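Local coordinates for protein nucleoporin NUP170 (Chaetomium thermophilum, PDB 5HAX) that probably serves as a structural scaffold nucleoporin of the nuclear pore complex, built from a beta-propeller followed by an alpha-helical region, at residues T622-L625 with V626-E630. Numbering follows the deposited sequence.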
loop_
_atom_site.group_PDB
_atom_site.type_symbol
_atom_site.label_atom_id
_atom_site.label_comp_id
_atom_site.label_asym_id
_atom_site.label_seq_id
_atom_site.Cartn_x
_atom_site.Cartn_y
_atom_site.Cartn_z
ATOM N N THR A 622 -19.047 -6.291 10.572
ATOM C CA THR A 622 -19.388 -7.670 10.909
ATOM C C THR A 622 -18.632 -8.660 10.032
ATOM O O THR A 622 -18.172 -9.701 10.515
ATOM C CB THR A 622 -20.895 -7.889 10.766
ATOM O OG1 THR A 622 -21.286 -7.651 9.408
ATOM C CG2 THR A 622 -21.671 -6.955 11.686
ATOM N N SER A 623 -18.501 -8.356 8.738
ATOM C CA SER A 623 -17.799 -9.257 7.831
ATOM C C SER A 623 -16.359 -9.479 8.269
ATOM O O SER A 623 -15.818 -10.577 8.096
ATOM C CB SER A 623 -17.839 -8.700 6.408
ATOM O OG SER A 623 -17.174 -7.450 6.339
ATOM N N LYS A 624 -15.725 -8.452 8.838
ATOM C CA LYS A 624 -14.362 -8.606 9.330
ATOM C C LYS A 624 -14.328 -9.471 10.583
ATOM O O LYS A 624 -13.400 -10.265 10.770
ATOM C CB LYS A 624 -13.755 -7.230 9.606
ATOM C CG LYS A 624 -12.283 -7.259 9.975
ATOM C CD LYS A 624 -11.418 -7.667 8.795
ATOM C CE LYS A 624 -9.955 -7.748 9.189
ATOM N NZ LYS A 624 -9.058 -7.310 8.086
ATOM N N LEU A 625 -15.328 -9.329 11.455
ATOM C CA LEU A 625 -15.385 -10.154 12.657
ATOM C C LEU A 625 -15.552 -11.628 12.314
ATOM O O LEU A 625 -15.028 -12.493 13.027
ATOM C CB LEU A 625 -16.524 -9.684 13.560
ATOM C CG LEU A 625 -16.323 -8.318 14.221
ATOM C CD1 LEU A 625 -17.626 -7.818 14.827
ATOM C CD2 LEU A 625 -15.228 -8.381 15.279
ATOM N N VAL A 626 -16.266 -11.933 11.229
ATOM C CA VAL A 626 -16.471 -13.324 10.832
ATOM C C VAL A 626 -15.148 -13.957 10.418
ATOM O O VAL A 626 -14.782 -15.036 10.899
ATOM C CB VAL A 626 -17.513 -13.408 9.701
ATOM C CG1 VAL A 626 -17.561 -14.814 9.104
ATOM C CG2 VAL A 626 -18.886 -12.999 10.214
ATOM N N THR A 627 -14.419 -13.304 9.510
ATOM C CA THR A 627 -13.161 -13.866 9.028
ATOM C C THR A 627 -12.163 -14.045 10.165
ATOM O O THR A 627 -11.465 -15.063 10.234
ATOM C CB THR A 627 -12.566 -12.976 7.936
ATOM O OG1 THR A 627 -12.293 -11.675 8.470
ATOM C CG2 THR A 627 -13.527 -12.849 6.761
ATOM N N ILE A 628 -12.081 -13.064 11.067
ATOM C CA ILE A 628 -11.188 -13.186 12.217
ATOM C C ILE A 628 -11.560 -14.416 13.036
ATOM O O ILE A 628 -10.698 -15.218 13.412
ATOM C CB ILE A 628 -11.233 -11.905 13.069
ATOM C CG1 ILE A 628 -10.640 -10.730 12.288
ATOM C CG2 ILE A 628 -10.472 -12.100 14.380
ATOM C CD1 ILE A 628 -10.845 -9.388 12.953
ATOM N N GLN A 629 -12.857 -14.583 13.316
ATOM C CA GLN A 629 -13.309 -15.732 14.093
ATOM C C GLN A 629 -12.980 -17.041 13.386
ATOM O O GLN A 629 -12.523 -18.000 14.020
ATOM C CB GLN A 629 -14.811 -15.632 14.348
ATOM C CG GLN A 629 -15.383 -16.825 15.090
ATOM C CD GLN A 629 -16.832 -16.628 15.478
ATOM O OE1 GLN A 629 -17.220 -16.884 16.618
ATOM N NE2 GLN A 629 -17.643 -16.178 14.530
ATOM N N GLU A 630 -13.217 -17.104 12.075
ATOM C CA GLU A 630 -12.882 -18.308 11.322
ATOM C C GLU A 630 -11.397 -18.625 11.430
ATOM O O GLU A 630 -11.015 -19.785 11.629
ATOM C CB GLU A 630 -13.286 -18.139 9.858
ATOM C CG GLU A 630 -14.788 -18.113 9.625
ATOM C CD GLU A 630 -15.145 -17.866 8.171
ATOM O OE1 GLU A 630 -14.219 -17.714 7.346
ATOM O OE2 GLU A 630 -16.353 -17.821 7.854
#
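Lys-624 meets both Thr-627 and Ile-628 in the first turns of the alpha-helix 622-640, part of the helical region of this nucleoporin. Its carbonyl O accepts two bonds: the regular i to i+4 bond from Ile-628 N at 3.1 Å, and a second from the Thr-627 hydroxyl, OG1 lying 2.9 Å from Lys-624 O. Both donors approach from the same face of the peptide plane, the hydroxyl more from the side, at a C=O...OG1 angle of 118°. Threonine suits this exposed position: with chi1 at 61°, OG1 sits between its own N and carbonyl carbon and turns back one turn, so the helix itself satisfies the hydroxyl, while Thr-627 CG2 rests 3.5 Å from Ser-623 O.

From CB, the Lys-624 chain sends CG anti to the backbone N (chi1 -173°), and CG packs 3.9 Å from Ile-628 CD1. A bend at chi2 carries CD past Thr-627 OG1, and after an extended stretch to CE a second bend at chi4 sets the direction of NZ, which makes a long, weak ion pair with Asp-468 OD1. Lysine thus offers methylenes to its neighbours and a charge to a distant carboxylate. Ile-628 and Leu-625 form the buried side: both touch Leu-602, and Ile-628 also meets Ile-686 of helix 663-694, a setting that favours branched aliphatic residues. Val-626 N closes the preceding turn on Thr-622 O, beside which Val-626 CG2 also lies, at 3.4 Å. On the isoleucine, Ile-628 CG1 comes to 3.2 Å from Lys-624 O, the oxygen that Ile-628 N and Thr-627 OG1 share.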